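Lactaldehyde dehydrogenase (Methanocaldococcus jannaschii, PDB 3PQA) oxidises lactaldehyde to lactate with NAD as the preferred electron acceptor, a step in the biosynthesis of coenzyme F420. Local coordinates at residues 317-330 with 364-376. Residues are numbered along the deposited sequence; the frame is centred on the assembly and turned at random.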
loop_
_atom_site.group_PDB
_atom_site.type_symbol
_atom_site.label_atom_id
_atom_site.label_comp_id
_atom_site.label_asym_id
_atom_site.label_seq_id
_atom_site.Cartn_x
_atom_site.Cartn_y
_atom_site.Cartn_z
ATOM N N LEU B 317 28.871 32.698 -3.200
ATOM C CA LEU B 317 29.185 31.292 -3.435
ATOM C C LEU B 317 30.056 30.765 -2.291
ATOM O O LEU B 317 30.622 31.543 -1.518
ATOM C CB LEU B 317 29.876 31.107 -4.789
ATOM C CG LEU B 317 29.064 31.562 -6.011
ATOM C CD1 LEU B 317 29.851 31.318 -7.285
ATOM C CD2 LEU B 317 27.717 30.831 -6.064
ATOM N N ILE B 318 30.162 29.443 -2.184
ATOM C CA ILE B 318 30.737 28.828 -0.989
ATOM C C ILE B 318 32.246 29.056 -0.839
ATOM O O ILE B 318 32.782 28.905 0.258
ATOM C CB ILE B 318 30.426 27.317 -0.925
ATOM C CG1 ILE B 318 30.648 26.782 0.501
ATOM C CG2 ILE B 318 31.269 26.564 -1.960
ATOM C CD1 ILE B 318 29.766 27.443 1.594
ATOM N N SER B 319 32.919 29.404 -1.934
ATOM C CA SER B 319 34.362 29.644 -1.909
ATOM C C SER B 319 34.780 30.561 -3.046
ATOM O O SER B 319 34.101 30.627 -4.085
ATOM C CB SER B 319 35.137 28.324 -2.009
ATOM O OG SER B 319 35.110 27.810 -3.333
ATOM N N VAL B 320 35.898 31.264 -2.847
ATOM C CA VAL B 320 36.502 32.073 -3.904
ATOM C C VAL B 320 36.934 31.175 -5.062
ATOM O O VAL B 320 36.722 31.524 -6.223
ATOM C CB VAL B 320 37.715 32.886 -3.381
ATOM C CG1 VAL B 320 38.233 33.827 -4.456
ATOM C CG2 VAL B 320 37.315 33.677 -2.166
ATOM N N GLU B 321 37.523 30.021 -4.731
ATOM C CA GLU B 321 37.949 29.007 -5.711
ATOM C C GLU B 321 36.818 28.665 -6.688
ATOM O O GLU B 321 37.011 28.657 -7.910
ATOM C CB GLU B 321 38.419 27.724 -5.007
ATOM C CG GLU B 321 39.353 26.856 -5.858
ATOM C CD GLU B 321 39.425 25.383 -5.431
ATOM O OE1 GLU B 321 39.422 25.068 -4.216
ATOM O OE2 GLU B 321 39.516 24.522 -6.331
ATOM N N HIS B 322 35.639 28.390 -6.143
ATOM C CA HIS B 322 34.511 28.049 -6.980
ATOM C C HIS B 322 34.085 29.237 -7.838
ATOM O O HIS B 322 33.851 29.095 -9.023
ATOM C CB HIS B 322 33.339 27.526 -6.148
ATOM C CG HIS B 322 32.217 27.029 -6.988
ATOM N ND1 HIS B 322 32.387 26.037 -7.922
ATOM C CD2 HIS B 322 30.925 27.417 -7.077
ATOM C CE1 HIS B 322 31.246 25.835 -8.555
ATOM N NE2 HIS B 322 30.342 26.652 -8.052
ATOM N N ALA B 323 34.005 30.406 -7.224
ATOM C CA ALA B 323 33.622 31.632 -7.925
ATOM C C ALA B 323 34.553 31.928 -9.110
ATOM O O ALA B 323 34.094 32.340 -10.175
ATOM C CB ALA B 323 33.595 32.799 -6.954
ATOM N N GLU B 324 35.852 31.697 -8.918
ATOM C CA GLU B 324 36.856 31.917 -9.964
ATOM C C GLU B 324 36.653 30.933 -11.104
ATOM O O GLU B 324 36.738 31.295 -12.273
ATOM C CB GLU B 324 38.279 31.791 -9.396
ATOM C CG GLU B 324 38.648 32.902 -8.415
ATOM C CD GLU B 324 39.979 32.678 -7.690
ATOM O OE1 GLU B 324 40.400 31.509 -7.517
ATOM O OE2 GLU B 324 40.595 33.688 -7.279
ATOM N N TRP B 325 36.379 29.679 -10.756
ATOM C CA TRP B 325 36.071 28.675 -11.748
ATOM C C TRP B 325 34.820 29.076 -12.547
ATOM O O TRP B 325 34.819 28.992 -13.771
ATOM C CB TRP B 325 35.901 27.305 -11.094
ATOM C CG TRP B 325 35.481 26.241 -12.045
ATOM C CD1 TRP B 325 36.281 25.533 -12.900
ATOM C CD2 TRP B 325 34.143 25.755 -12.248
ATOM N NE1 TRP B 325 35.523 24.634 -13.619
ATOM C CE2 TRP B 325 34.210 24.749 -13.237
ATOM C CE3 TRP B 325 32.901 26.068 -11.683
ATOM C CZ2 TRP B 325 33.071 24.055 -13.683
ATOM C CZ3 TRP B 325 31.768 25.374 -12.124
ATOM C CH2 TRP B 325 31.866 24.379 -13.111
ATOM N N VAL B 326 33.775 29.526 -11.851
ATOM C CA VAL B 326 32.517 29.933 -12.504
ATOM C C VAL B 326 32.765 31.076 -13.495
ATOM O O VAL B 326 32.217 31.085 -14.597
ATOM C CB VAL B 326 31.431 30.340 -11.476
ATOM C CG1 VAL B 326 30.207 30.936 -12.175
ATOM C CG2 VAL B 326 30.996 29.132 -10.653
ATOM N N GLU B 327 33.600 32.023 -13.073
ATOM C CA GLU B 327 34.029 33.145 -13.898
ATOM C C GLU B 327 34.633 32.663 -15.215
ATOM O O GLU B 327 34.314 33.195 -16.278
ATOM C CB GLU B 327 35.046 33.971 -13.116
ATOM C CG GLU B 327 35.547 35.235 -13.790
ATOM C CD GLU B 327 36.351 36.090 -12.821
ATOM O OE1 GLU B 327 37.377 35.611 -12.282
ATOM O OE2 GLU B 327 35.945 37.241 -12.588
ATOM N N LYS B 328 35.497 31.652 -15.128
ATOM C CA LYS B 328 36.154 31.064 -16.294
ATOM C C LYS B 328 35.174 30.372 -17.232
ATOM O O LYS B 328 35.329 30.430 -18.451
ATOM C CB LYS B 328 37.239 30.078 -15.864
ATOM C CG LYS B 328 38.500 30.736 -15.371
ATOM C CD LYS B 328 39.350 29.756 -14.592
ATOM C CE LYS B 328 40.554 30.451 -13.997
ATOM N NZ LYS B 328 41.145 29.639 -12.909
ATOM N N VAL B 329 34.172 29.712 -16.652
ATOM C CA VAL B 329 33.154 29.025 -17.430
ATOM C C VAL B 329 32.296 30.049 -18.172
ATOM O O VAL B 329 31.967 29.862 -19.344
ATOM C CB VAL B 329 32.276 28.110 -16.536
ATOM C CG1 VAL B 329 31.174 27.464 -17.344
ATOM C CG2 VAL B 329 33.135 27.028 -15.869
ATOM N N VAL B 330 31.944 31.136 -17.499
ATOM C CA VAL B 330 31.188 32.206 -18.157
ATOM C C VAL B 330 31.998 32.791 -19.329
ATOM O O VAL B 330 31.480 32.933 -20.434
ATOM C CB VAL B 330 30.711 33.288 -17.155
ATOM C CG1 VAL B 330 30.039 34.456 -17.877
ATOM C CG2 VAL B 330 29.745 32.673 -16.152
ATOM N N LEU B 364 27.555 25.890 -21.167
ATOM C CA LEU B 364 26.633 25.999 -20.029
ATOM C C LEU B 364 25.508 24.968 -20.070
ATOM O O LEU B 364 24.970 24.595 -19.030
ATOM C CB LEU B 364 26.029 27.402 -19.934
ATOM C CG LEU B 364 26.983 28.550 -19.602
ATOM C CD1 LEU B 364 26.276 29.900 -19.676
ATOM C CD2 LEU B 364 27.632 28.345 -18.243
ATOM N N CYS B 365 25.151 24.514 -21.267
ATOM C CA CYS B 365 24.108 23.486 -21.420
ATOM C C CYS B 365 24.574 22.091 -20.959
ATOM O O CYS B 365 23.768 21.165 -20.846
ATOM C CB CYS B 365 23.616 23.424 -22.867
ATOM S SG CYS B 365 22.846 24.941 -23.442
ATOM N N LYS B 366 25.874 21.943 -20.712
ATOM C CA LYS B 366 26.429 20.652 -20.334
ATOM C C LYS B 366 27.105 20.693 -18.971
ATOM O O LYS B 366 27.542 19.666 -18.469
ATOM C CB LYS B 366 27.435 20.170 -21.394
ATOM C CG LYS B 366 26.822 19.819 -22.749
ATOM C CD LYS B 366 25.885 18.586 -22.651
ATOM C CE LYS B 366 25.508 18.016 -24.036
ATOM N NZ LYS B 366 26.667 17.374 -24.733
ATOM N N THR B 367 27.172 21.870 -18.366
ATOM C CA THR B 367 27.985 22.065 -17.170
ATOM C C THR B 367 27.138 22.489 -15.977
ATOM O O THR B 367 26.443 23.512 -16.026
ATOM C CB THR B 367 29.096 23.120 -17.431
ATOM O OG1 THR B 367 29.857 22.744 -18.587
ATOM C CG2 THR B 367 30.031 23.267 -16.227
ATOM N N GLU B 368 27.195 21.702 -14.904
ATOM C CA GLU B 368 26.583 22.110 -13.642
ATOM C C GLU B 368 27.502 23.110 -12.943
ATOM O O GLU B 368 28.587 22.737 -12.474
ATOM C CB GLU B 368 26.311 20.907 -12.728
ATOM C CG GLU B 368 25.596 21.292 -11.436
ATOM C CD GLU B 368 25.300 20.112 -10.513
ATOM O OE1 GLU B 368 26.100 19.152 -10.459
ATOM O OE2 GLU B 368 24.267 20.154 -9.830
ATOM N N THR B 369 27.074 24.368 -12.870
ATOM C CA THR B 369 27.942 25.426 -12.341
ATOM C C THR B 369 27.726 25.692 -10.842
ATOM O O THR B 369 28.553 26.326 -10.206
ATOM C CB THR B 369 27.787 26.752 -13.129
ATOM O OG1 THR B 369 26.436 27.203 -13.039
ATOM C CG2 THR B 369 28.187 26.582 -14.599
ATOM N N PHE B 370 26.614 25.231 -10.274
ATOM C CA PHE B 370 26.303 25.552 -8.873
ATOM C C PHE B 370 26.534 27.044 -8.628
ATOM O O PHE B 370 27.322 27.449 -7.757
ATOM C CB PHE B 370 27.149 24.699 -7.914
ATOM C CG PHE B 370 26.341 23.733 -7.085
ATOM C CD1 PHE B 370 25.431 22.864 -7.689
ATOM C CD2 PHE B 370 26.498 23.693 -5.706
ATOM C CE1 PHE B 370 24.690 21.975 -6.926
ATOM C CE2 PHE B 370 25.755 22.805 -4.934
ATOM C CZ PHE B 370 24.849 21.952 -5.547
ATOM N N ALA B 371 25.884 27.861 -9.448
ATOM C CA ALA B 371 26.137 29.299 -9.459
ATOM C C ALA B 371 24.940 30.019 -10.055
ATOM O O ALA B 371 24.114 29.393 -10.733
ATOM C CB ALA B 371 27.371 29.608 -10.277
ATOM N N PRO B 372 24.846 31.343 -9.823
ATOM C CA PRO B 372 23.675 32.065 -10.325
ATOM C C PRO B 372 23.865 32.486 -11.784
ATOM O O PRO B 372 23.777 33.667 -12.111
ATOM C CB PRO B 372 23.605 33.281 -9.402
ATOM C CG PRO B 372 25.069 33.561 -9.080
ATOM C CD PRO B 372 25.715 32.200 -8.984
ATOM N N VAL B 373 24.140 31.498 -12.634
ATOM C CA VAL B 373 24.441 31.687 -14.056
ATOM C C VAL B 373 23.419 30.903 -14.884
ATOM O O VAL B 373 23.395 29.665 -14.837
ATOM C CB VAL B 373 25.868 31.186 -14.412
ATOM C CG1 VAL B 373 26.117 31.268 -15.914
ATOM C CG2 VAL B 373 26.931 31.962 -13.633
ATOM N N ILE B 374 22.595 31.632 -15.643
ATOM C CA ILE B 374 21.468 31.045 -16.360
ATOM C C ILE B 374 21.582 31.219 -17.879
ATOM O O ILE B 374 21.442 32.343 -18.389
ATOM C CB ILE B 374 20.122 31.656 -15.903
ATOM C CG1 ILE B 374 20.023 31.724 -14.365
ATOM C CG2 ILE B 374 18.929 30.919 -16.565
ATOM C CD1 ILE B 374 20.169 30.355 -13.636
ATOM N N PRO B 375 21.828 30.109 -18.600
ATOM C CA PRO B 375 21.744 30.123 -20.060
ATOM C C PRO B 375 20.297 29.978 -20.505
ATOM O O PRO B 375 19.541 29.161 -19.950
ATOM C CB PRO B 375 22.541 28.894 -20.473
ATOM C CG PRO B 375 22.336 27.936 -19.305
ATOM C CD PRO B 375 22.217 28.785 -18.073
ATOM N N ILE B 376 19.921 30.792 -21.488
ATOM C CA ILE B 376 18.590 30.754 -22.076
ATOM C C ILE B 376 18.774 30.417 -23.548
ATOM O O ILE B 376 19.597 31.044 -24.224
ATOM C CB ILE B 376 17.869 32.117 -21.947
ATOM C CG1 ILE B 376 17.655 32.467 -20.461
ATOM C CG2 ILE B 376 16.529 32.089 -22.716
ATOM C CD1 ILE B 376 17.177 33.881 -20.198
#
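V326 presents both its methyls to the small bump of A371: CG1 and CG2 each lie 3.7 Å from A371 CB, a fit suited to alanine's size. CG1 also meets V373 CG2, which V330 CG2 approaches in turn, so beta-branched residues fill the groove between helix 320-335 and the start of strand 373-379. L317 closes one end, its CD2 set 3.8 Å from P372 CD, while at the other V329 CG1 rests against L364 CD2. Along the solvent side W325, with CG anti to the backbone N (chi1 176°), extends its indole so that CZ3 reaches T369 CA at 3.8 Å. H322 NE2 bonds F370 O at 3.1 Å and, weakly, T369 O; F370 O lies close to the imidazole plane, while NE2 stands well above that carbonyl's plane. Histidine suits because its ring NH reaches two carbonyls while a face packs on V326 CG2. A leucine here would probably leave both carbonyls without this donor and their backbone less firmly fixed. E368, its OE2 bonded to G244 N, comes near S223, and F370 near C275, NAD-binding and catalytic residues by similarity; the helix packs on a loop that probably borders the active site, before a catalytic-domain strand of the aldehyde dehydrogenase fold.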